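Local atomic coordinates of 5'-Methylthioadenosine Nucleosidase (Arabidopsis thaliana, PDB entry 2H8G), a protein that is a nucleosidase-type member of the phosphorylase superfamily that binds adenine in a pocket of its alpha/beta fold. Residues 125-136 against 218-226; 173-183 against 194-204. All blocks are in the same frame, centred on the assembly; numbering follows the deposited sequence.

Contact 1. Residues 125-136 against 218-226; sequences ANIGDVFLVSDV and VFLKAVTDL. With ADE (adenine), chain C.
Between V133 and F219 the antiparallel pairing of the two strands comes apart around a water. V133 N still reaches F219 O, but the bond is weak at 3.4 Å; on the return side water 1 gives a hydrogen to V133 O and takes one from F219 N. Ahead of this point the ladder is regular: F131 and K221 form a hydrogen-bonded pair, with V130–A222 and L132–L220 as non-hydrogen-bonded pairs on either side. Before the strand begins, the type II turn N126–D129 docks on V223, whose O receives G128 N at 2.8 Å, almost straight (175°), while V223 N returns a bond to D129 O.

At the break, V133 turns CG2 beside its own N and lays it on F219 CB (3.6 Å) and, less closely, K221 CG. L132 CD1 and V218 CG1 are pressed to 3.5 Å, tighter than usual for two methyls. At the other end I127 CD1 reaches across to D225 CA (3.3 Å) and L226 CG. D225 belongs to the ligand pocket: its OD2 accepts adenine N6 at 2.9 Å, and its OD1, which accepts a hydrogen bond from T224 OG1, lies 2.6 Å from adenine N7. C117 O is a further partner of T224 OG1.

K221 sends its ammonium away to D200 and N113. Helix 233-259 packs on the face bearing V130 and A222, and strands 110-119 and 171-177 neighbour 217-226 and 130-138 respectively in the mixed sheet.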
loop_
_atom_site.group_PDB
_atom_site.type_symbol
_atom_site.label_atom_id
_atom_site.label_comp_id
_atom_site.label_asym_id
_atom_site.label_seq_id
_atom_site.Cartn_x
_atom_site.Cartn_y
_atom_site.Cartn_z
ATOM N N ALA A 125 15.012 15.927 17.398
ATOM C CA ALA A 125 15.624 14.674 16.967
ATOM C C ALA A 125 17.120 14.827 16.719
ATOM O O ALA A 125 17.583 15.861 16.236
ATOM C CB ALA A 125 14.939 14.163 15.700
ATOM N N ASN A 126 17.869 13.788 17.069
ATOM C CA ASN A 126 19.313 13.754 16.869
ATOM C C ASN A 126 19.676 12.423 16.221
ATOM O O ASN A 126 19.003 11.420 16.438
ATOM C CB ASN A 126 20.047 13.887 18.207
ATOM C CG ASN A 126 19.868 15.253 18.838
ATOM O OD1 ASN A 126 20.220 16.272 18.244
ATOM N ND2 ASN A 126 19.321 15.281 20.045
ATOM N N ILE A 127 20.736 12.418 15.424
ATOM C CA ILE A 127 21.186 11.197 14.771
ATOM C C ILE A 127 21.455 10.149 15.848
ATOM O O ILE A 127 22.102 10.436 16.856
ATOM C CB ILE A 127 22.487 11.437 13.976
ATOM C CG1 ILE A 127 22.237 12.452 12.859
ATOM C CG2 ILE A 127 23.007 10.122 13.403
ATOM C CD1 ILE A 127 21.271 11.972 11.803
ATOM N N GLY A 128 20.944 8.940 15.641
ATOM C CA GLY A 128 21.163 7.879 16.606
ATOM C C GLY A 128 20.031 7.662 17.590
ATOM O O GLY A 128 19.967 6.619 18.234
ATOM N N ASP A 129 19.140 8.641 17.722
ATOM C CA ASP A 129 18.016 8.505 18.638
ATOM C C ASP A 129 17.056 7.424 18.163
ATOM O O ASP A 129 16.775 7.320 16.970
ATOM C CB ASP A 129 17.207 9.804 18.738
ATOM C CG ASP A 129 17.924 10.897 19.491
ATOM O OD1 ASP A 129 18.856 10.593 20.264
ATOM O OD2 ASP A 129 17.529 12.068 19.320
ATOM N N VAL A 130 16.563 6.620 19.097
ATOM C CA VAL A 130 15.579 5.606 18.763
ATOM C C VAL A 130 14.308 6.082 19.449
ATOM O O VAL A 130 14.222 6.099 20.677
ATOM C CB VAL A 130 15.946 4.214 19.285
ATOM C CG1 VAL A 130 14.858 3.221 18.881
ATOM C CG2 VAL A 130 17.295 3.786 18.717
ATOM N N PHE A 131 13.343 6.492 18.636
ATOM C CA PHE A 131 12.064 7.017 19.102
ATOM C C PHE A 131 10.943 5.998 19.229
ATOM O O PHE A 131 10.878 5.024 18.479
ATOM C CB PHE A 131 11.553 8.087 18.131
ATOM C CG PHE A 131 12.148 9.449 18.324
ATOM C CD1 PHE A 131 13.462 9.723 17.954
ATOM C CD2 PHE A 131 11.369 10.480 18.840
ATOM C CE1 PHE A 131 13.985 11.009 18.095
ATOM C CE2 PHE A 131 11.885 11.760 18.979
ATOM C CZ PHE A 131 13.192 12.027 18.609
ATOM N N LEU A 132 10.046 6.262 20.176
ATOM C CA LEU A 132 8.849 5.457 20.362
ATOM C C LEU A 132 7.816 6.418 19.759
ATOM O O LEU A 132 7.739 7.571 20.172
ATOM C CB LEU A 132 8.556 5.246 21.848
ATOM C CG LEU A 132 7.421 4.280 22.184
ATOM C CD1 LEU A 132 7.767 2.881 21.694
ATOM C CD2 LEU A 132 7.208 4.275 23.687
ATOM N N VAL A 133 7.041 5.966 18.783
ATOM C CA VAL A 133 6.065 6.843 18.135
ATOM C C VAL A 133 4.735 6.987 18.877
ATOM O O VAL A 133 4.176 6.001 19.348
ATOM C CB VAL A 133 5.782 6.348 16.695
ATOM C CG1 VAL A 133 4.654 7.154 16.067
ATOM C CG2 VAL A 133 7.045 6.464 15.856
ATOM N N SER A 134 4.232 8.221 18.960
ATOM C CA SER A 134 2.957 8.505 19.623
ATOM C C SER A 134 1.788 8.232 18.674
ATOM O O SER A 134 0.882 7.462 18.991
ATOM C CB SER A 134 2.916 9.964 20.095
ATOM O OG SER A 134 3.240 10.864 19.049
ATOM N N ASP A 135 1.805 8.889 17.518
ATOM C CA ASP A 135 0.784 8.681 16.499
ATOM C C ASP A 135 1.447 8.803 15.139
ATOM O O ASP A 135 2.592 9.244 15.034
ATOM C CB ASP A 135 -0.388 9.669 16.631
ATOM C CG ASP A 135 0.052 11.113 16.713
ATOM O OD1 ASP A 135 1.146 11.447 16.220
ATOM O OD2 ASP A 135 -0.722 11.925 17.262
ATOM N N VAL A 136 0.724 8.410 14.099
ATOM C CA VAL A 136 1.281 8.421 12.760
ATOM C C VAL A 136 0.303 8.957 11.724
ATOM O O VAL A 136 -0.906 8.812 11.865
ATOM C CB VAL A 136 1.720 6.990 12.378
ATOM C CG1 VAL A 136 0.503 6.065 12.338
ATOM C CG2 VAL A 136 2.460 7.002 11.059
ATOM N N VAL A 218 3.244 -0.907 17.861
ATOM C CA VAL A 218 4.211 0.020 18.441
ATOM C C VAL A 218 5.289 0.267 17.392
ATOM O O VAL A 218 5.515 -0.574 16.520
ATOM C CB VAL A 218 4.849 -0.576 19.719
ATOM C CG1 VAL A 218 6.023 0.279 20.185
ATOM C CG2 VAL A 218 3.796 -0.662 20.820
ATOM N N PHE A 219 5.933 1.428 17.460
ATOM C CA PHE A 219 6.973 1.771 16.498
ATOM C C PHE A 219 8.283 2.155 17.158
ATOM O O PHE A 219 8.302 2.902 18.136
ATOM C CB PHE A 219 6.544 2.953 15.617
ATOM C CG PHE A 219 5.214 2.769 14.946
ATOM C CD1 PHE A 219 4.034 2.969 15.653
ATOM C CD2 PHE A 219 5.137 2.388 13.610
ATOM C CE1 PHE A 219 2.793 2.792 15.036
ATOM C CE2 PHE A 219 3.907 2.208 12.989
ATOM C CZ PHE A 219 2.734 2.411 13.702
ATOM N N LEU A 220 9.379 1.630 16.623
ATOM C CA LEU A 220 10.710 1.977 17.101
ATOM C C LEU A 220 11.361 2.548 15.852
ATOM O O LEU A 220 11.588 1.831 14.875
ATOM C CB LEU A 220 11.469 0.743 17.589
ATOM C CG LEU A 220 10.848 0.043 18.799
ATOM C CD1 LEU A 220 11.655 -1.202 19.131
ATOM C CD2 LEU A 220 10.810 0.995 19.992
ATOM N N LYS A 221 11.630 3.848 15.871
ATOM C CA LYS A 221 12.206 4.511 14.708
ATOM C C LYS A 221 13.527 5.177 15.061
ATOM O O LYS A 221 13.578 6.086 15.892
ATOM C CB LYS A 221 11.201 5.533 14.161
ATOM C CG LYS A 221 9.909 4.883 13.634
ATOM C CD LYS A 221 10.126 4.190 12.290
ATOM C CE LYS A 221 8.962 3.253 11.940
ATOM N NZ LYS A 221 9.033 2.775 10.527
ATOM N N ALA A 222 14.592 4.700 14.421
ATOM C CA ALA A 222 15.942 5.193 14.669
ATOM C C ALA A 222 16.371 6.218 13.621
ATOM O O ALA A 222 16.375 5.938 12.420
ATOM C CB ALA A 222 16.909 4.019 14.692
ATOM N N VAL A 223 16.741 7.406 14.092
ATOM C CA VAL A 223 17.137 8.512 13.220
ATOM C C VAL A 223 18.504 8.359 12.567
ATOM O O VAL A 223 19.531 8.333 13.246
ATOM C CB VAL A 223 17.103 9.850 13.999
ATOM C CG1 VAL A 223 17.468 11.010 13.079
ATOM C CG2 VAL A 223 15.715 10.070 14.583
ATOM N N THR A 224 18.499 8.271 11.242
ATOM C CA THR A 224 19.733 8.138 10.465
ATOM C C THR A 224 20.139 9.440 9.786
ATOM O O THR A 224 21.285 9.599 9.370
ATOM C CB THR A 224 19.603 7.071 9.359
ATOM O OG1 THR A 224 18.393 7.286 8.617
ATOM C CG2 THR A 224 19.598 5.677 9.960
ATOM N N ASP A 225 19.203 10.372 9.670
ATOM C CA ASP A 225 19.499 11.630 9.004
ATOM C C ASP A 225 18.586 12.741 9.491
ATOM O O ASP A 225 17.475 12.480 9.959
ATOM C CB ASP A 225 19.349 11.470 7.488
ATOM C CG ASP A 225 17.998 10.905 7.091
ATOM O OD1 ASP A 225 17.769 9.699 7.305
ATOM O OD2 ASP A 225 17.157 11.669 6.569
ATOM N N LEU A 226 19.067 13.976 9.385
ATOM C CA LEU A 226 18.282 15.134 9.804
ATOM C C LEU A 226 17.756 15.842 8.559
ATOM O O LEU A 226 18.516 16.429 7.784
ATOM C CB LEU A 226 19.141 16.077 10.653
ATOM C CG LEU A 226 19.703 15.443 11.930
ATOM C CD1 LEU A 226 20.557 16.468 12.675
ATOM C CD2 LEU A 226 18.569 14.943 12.811
HETATM N N9 ADE C . 14.447 6.671 6.099
HETATM C C8 ADE C . 15.592 7.218 6.565
HETATM N N7 ADE C . 15.667 8.560 6.394
HETATM C C5 ADE C . 14.486 8.876 5.777
HETATM C C6 ADE C . 13.901 10.108 5.308
HETATM N N6 ADE C . 14.539 11.266 5.435
HETATM N N1 ADE C . 12.624 10.047 4.700
HETATM C C2 ADE C . 11.978 8.840 4.575
HETATM N N3 ADE C . 12.466 7.612 4.999
HETATM C C4 ADE C . 13.715 7.715 5.587
HETATM O O HOH W 1 4.997 3.332 19.445
#

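Contact 2. Residues 173-183 against 194-204; sequences GRLSTGDSLDM and NDATLKDMEGA. With ADE (adenine), chain C.
At the edge of the R174 guanidinium sits the backbone O of N194, taken by NH1 at 2.8 Å in a bent bond (136°), while NE goes to D135. L181 CD1 lies over a face of the adenine ring, 3.6 Å from its C4 and C5, and M201 CG comes near N3. Both methyls of L175 lie over one face of the D200 carboxylate, CD1 3.6 Å from D200 CG. D200 OD2 accepts the T177 hydroxyl on its syn lone pair (2.6 Å), and T177 OG1 in turn receives A204 N. D200 OD1 takes G203 N at 2.7 Å, an Asx motif at the start of helix 203-212, so hydrogen bonds to both oxygens hold the group's rotation.

K199 runs extended to its last torsion, where chi4 (-63°) swings NZ onto adenine N1 at 2.8 Å. The same nitrogen is bonded to D182 O and, weakly, to S180 O and L181 O. R142 of the second subunit makes a salt bridge to D182, and I145 of that subunit packs on L181.

Parallel strands 173-177 and 198-200, joined through helix 185-193, make a beta-alpha-beta crossover, with the adenine site at their C-terminal ends.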
loop_
_atom_site.group_PDB
_atom_site.type_symbol
_atom_site.label_atom_id
_atom_site.label_comp_id
_atom_site.label_asym_id
_atom_site.label_seq_id
_atom_site.Cartn_x
_atom_site.Cartn_y
_atom_site.Cartn_z
ATOM N N GLY A 173 7.450 11.061 19.596
ATOM C CA GLY A 173 7.056 12.066 18.632
ATOM C C GLY A 173 6.144 11.468 17.589
ATOM O O GLY A 173 5.939 10.254 17.557
ATOM N N ARG A 174 5.581 12.327 16.748
ATOM C CA ARG A 174 4.691 11.890 15.682
ATOM C C ARG A 174 5.528 11.508 14.466
ATOM O O ARG A 174 6.559 12.125 14.191
ATOM C CB ARG A 174 3.712 13.017 15.314
ATOM C CG ARG A 174 2.974 12.796 14.003
ATOM C CD ARG A 174 1.903 13.852 13.777
ATOM N NE ARG A 174 0.823 13.730 14.750
ATOM C CZ ARG A 174 -0.234 14.535 14.799
ATOM N NH1 ARG A 174 -0.355 15.527 13.930
ATOM N NH2 ARG A 174 -1.174 14.336 15.712
ATOM N N LEU A 175 5.069 10.480 13.755
ATOM C CA LEU A 175 5.728 9.974 12.561
ATOM C C LEU A 175 4.891 10.314 11.326
ATOM O O LEU A 175 3.671 10.160 11.341
ATOM C CB LEU A 175 5.872 8.449 12.660
ATOM C CG LEU A 175 6.373 7.705 11.415
ATOM C CD1 LEU A 175 7.771 8.174 11.071
ATOM C CD2 LEU A 175 6.361 6.198 11.668
ATOM N N SER A 176 5.546 10.777 10.265
ATOM C CA SER A 176 4.855 11.105 9.023
ATOM C C SER A 176 5.445 10.216 7.930
ATOM O O SER A 176 6.664 10.211 7.700
ATOM C CB SER A 176 5.031 12.588 8.687
ATOM O OG SER A 176 4.180 12.950 7.615
ATOM N N THR A 177 4.563 9.469 7.276
ATOM C CA THR A 177 4.916 8.506 6.243
ATOM C C THR A 177 4.609 8.947 4.821
ATOM O O THR A 177 3.588 9.582 4.564
ATOM C CB THR A 177 4.145 7.186 6.496
ATOM O OG1 THR A 177 4.529 6.657 7.772
ATOM C CG2 THR A 177 4.409 6.164 5.394
ATOM N N GLY A 178 5.495 8.577 3.902
ATOM C CA GLY A 178 5.306 8.872 2.497
ATOM C C GLY A 178 6.164 7.900 1.708
ATOM O O GLY A 178 7.143 7.377 2.240
ATOM N N ASP A 179 5.831 7.658 0.447
ATOM C CA ASP A 179 6.625 6.724 -0.340
ATOM C C ASP A 179 7.866 7.277 -1.014
ATOM O O ASP A 179 8.482 6.589 -1.830
ATOM C CB ASP A 179 5.751 6.031 -1.377
ATOM C CG ASP A 179 4.937 4.922 -0.772
ATOM O OD1 ASP A 179 3.758 5.153 -0.440
ATOM O OD2 ASP A 179 5.494 3.819 -0.608
ATOM N N SER A 180 8.234 8.510 -0.687
ATOM C CA SER A 180 9.434 9.103 -1.259
ATOM C C SER A 180 10.466 9.300 -0.158
ATOM O O SER A 180 10.126 9.643 0.972
ATOM C CB SER A 180 9.111 10.440 -1.928
ATOM O OG SER A 180 8.274 10.251 -3.056
ATOM N N LEU A 181 11.730 9.059 -0.494
ATOM C CA LEU A 181 12.819 9.211 0.457
ATOM C C LEU A 181 13.213 10.677 0.536
ATOM O O LEU A 181 13.664 11.152 1.574
ATOM C CB LEU A 181 14.014 8.363 0.018
ATOM C CG LEU A 181 15.280 8.513 0.865
ATOM C CD1 LEU A 181 15.008 8.088 2.294
ATOM C CD2 LEU A 181 16.393 7.673 0.263
ATOM N N ASP A 182 13.046 11.389 -0.572
ATOM C CA ASP A 182 13.356 12.806 -0.606
ATOM C C ASP A 182 12.147 13.532 -0.028
ATOM O O ASP A 182 11.220 12.900 0.487
ATOM C CB ASP A 182 13.627 13.262 -2.050
ATOM C CG ASP A 182 12.390 13.187 -2.940
ATOM O OD1 ASP A 182 11.408 12.521 -2.557
ATOM O OD2 ASP A 182 12.404 13.794 -4.036
ATOM N N MET A 183 12.156 14.856 -0.087
ATOM C CA MET A 183 11.030 15.615 0.429
ATOM C C MET A 183 10.740 16.761 -0.519
ATOM O O MET A 183 11.538 17.692 -0.648
ATOM C CB MET A 183 11.340 16.152 1.827
ATOM C CG MET A 183 10.194 16.944 2.446
ATOM S SD MET A 183 10.516 17.388 4.158
ATOM C CE MET A 183 11.717 18.701 3.928
ATOM N N ASN A 194 1.785 19.086 10.070
ATOM C CA ASN A 194 1.309 17.999 10.920
ATOM C C ASN A 194 2.170 17.818 12.170
ATOM O O ASN A 194 1.930 16.922 12.976
ATOM C CB ASN A 194 1.182 16.672 10.138
ATOM C CG ASN A 194 2.516 16.112 9.660
ATOM O OD1 ASN A 194 3.534 16.220 10.337
ATOM N ND2 ASN A 194 2.497 15.472 8.493
ATOM N N ASP A 195 3.164 18.688 12.316
ATOM C CA ASP A 195 4.052 18.694 13.477
ATOM C C ASP A 195 4.775 17.374 13.743
ATOM O O ASP A 195 4.974 16.982 14.895
ATOM C CB ASP A 195 3.250 19.109 14.714
ATOM C CG ASP A 195 4.131 19.568 15.857
ATOM O OD1 ASP A 195 5.007 20.428 15.622
ATOM O OD2 ASP A 195 3.942 19.080 16.991
ATOM N N ALA A 196 5.180 16.693 12.677
ATOM C CA ALA A 196 5.885 15.428 12.821
ATOM C C ALA A 196 7.329 15.660 13.253
ATOM O O ALA A 196 7.932 16.681 12.921
ATOM C CB ALA A 196 5.863 14.667 11.500
ATOM N N THR A 197 7.877 14.708 14.003
ATOM C CA THR A 197 9.260 14.782 14.437
ATOM C C THR A 197 10.066 13.831 13.572
ATOM O O THR A 197 11.256 14.048 13.347
ATOM C CB THR A 197 9.425 14.325 15.904
ATOM O OG1 THR A 197 8.771 15.257 16.770
ATOM C CG2 THR A 197 10.897 14.233 16.282
ATOM N N LEU A 198 9.395 12.791 13.076
ATOM C CA LEU A 198 10.037 11.745 12.274
ATOM C C LEU A 198 9.387 11.546 10.911
ATOM O O LEU A 198 8.188 11.774 10.744
ATOM C CB LEU A 198 9.970 10.423 13.039
ATOM C CG LEU A 198 10.337 10.484 14.522
ATOM C CD1 LEU A 198 9.840 9.225 15.219
ATOM C CD2 LEU A 198 11.838 10.654 14.686
ATOM N N LYS A 199 10.183 11.078 9.954
ATOM C CA LYS A 199 9.723 10.852 8.590
ATOM C C LYS A 199 10.207 9.490 8.105
ATOM O O LYS A 199 11.399 9.178 8.206
ATOM C CB LYS A 199 10.272 11.964 7.683
ATOM C CG LYS A 199 9.933 11.844 6.208
ATOM C CD LYS A 199 10.601 12.978 5.413
ATOM C CE LYS A 199 10.262 12.908 3.939
ATOM N NZ LYS A 199 10.760 11.654 3.299
ATOM N N ASP A 200 9.289 8.673 7.591
ATOM C CA ASP A 200 9.671 7.351 7.093
ATOM C C ASP A 200 8.864 6.970 5.859
ATOM O O ASP A 200 8.183 7.812 5.268
ATOM C CB ASP A 200 9.500 6.280 8.173
ATOM C CG ASP A 200 8.061 5.850 8.350
ATOM O OD1 ASP A 200 7.828 4.717 8.828
ATOM O OD2 ASP A 200 7.154 6.646 8.025
ATOM N N MET A 201 8.935 5.701 5.474
ATOM C CA MET A 201 8.241 5.247 4.281
ATOM C C MET A 201 7.267 4.087 4.469
ATOM O O MET A 201 6.715 3.602 3.484
ATOM C CB MET A 201 9.274 4.884 3.203
ATOM C CG MET A 201 10.100 6.070 2.731
ATOM S SD MET A 201 11.534 5.622 1.729
ATOM C CE MET A 201 10.741 4.990 0.290
ATOM N N GLU A 202 7.033 3.657 5.710
ATOM C CA GLU A 202 6.120 2.527 5.942
ATOM C C GLU A 202 5.146 2.644 7.119
ATOM O O GLU A 202 4.051 2.081 7.073
ATOM C CB GLU A 202 6.908 1.232 6.169
ATOM C CG GLU A 202 7.763 0.732 5.008
ATOM C CD GLU A 202 9.141 1.361 4.957
ATOM O OE1 GLU A 202 9.689 1.694 6.034
ATOM O OE2 GLU A 202 9.683 1.494 3.834
ATOM N N GLY A 203 5.558 3.343 8.170
ATOM C CA GLY A 203 4.757 3.448 9.382
ATOM C C GLY A 203 3.245 3.566 9.323
ATOM O O GLY A 203 2.525 2.732 9.877
ATOM N N ALA A 204 2.753 4.597 8.657
ATOM C CA ALA A 204 1.313 4.817 8.592
ATOM C C ALA A 204 0.545 3.685 7.920
ATOM O O ALA A 204 -0.635 3.478 8.216
ATOM C CB ALA A 204 1.019 6.143 7.897
HETATM N N9 ADE C . 14.447 6.671 6.099
HETATM C C8 ADE C . 15.592 7.218 6.565
HETATM N N7 ADE C . 15.667 8.560 6.394
HETATM C C5 ADE C . 14.486 8.876 5.777
HETATM C C6 ADE C . 13.901 10.108 5.308
HETATM N N6 ADE C . 14.539 11.266 5.435
HETATM N N1 ADE C . 12.624 10.047 4.700
HETATM C C2 ADE C . 11.978 8.840 4.575
HETATM N N3 ADE C . 12.466 7.612 4.999
HETATM C C4 ADE C . 13.715 7.715 5.587
HETATM O O HOH W 2 6.066 15.219 16.866
HETATM O O HOH W 3 8.638 9.829 3.330
HETATM O O HOH W 4 13.504 13.216 3.371
#

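The centres of contacts 1 and 2 lie about 10 Å apart in one mixed sheet, where strands 130-138 and 171-177 are parallel neighbours. In chain order 125-136 comes first, then both segments of contact 2, and finally 218-226, so contact 1 brackets contact 2; helix 203-212 leads from one into the other. Two salt bridges, one from each segment of contact 1, tie them together, and V136 CG2 packs against L175 O and the start of helix 203-212. Adenine spans the pair, hydrogen-bonded from both sides of the join, so residues from both contacts line the same pocket.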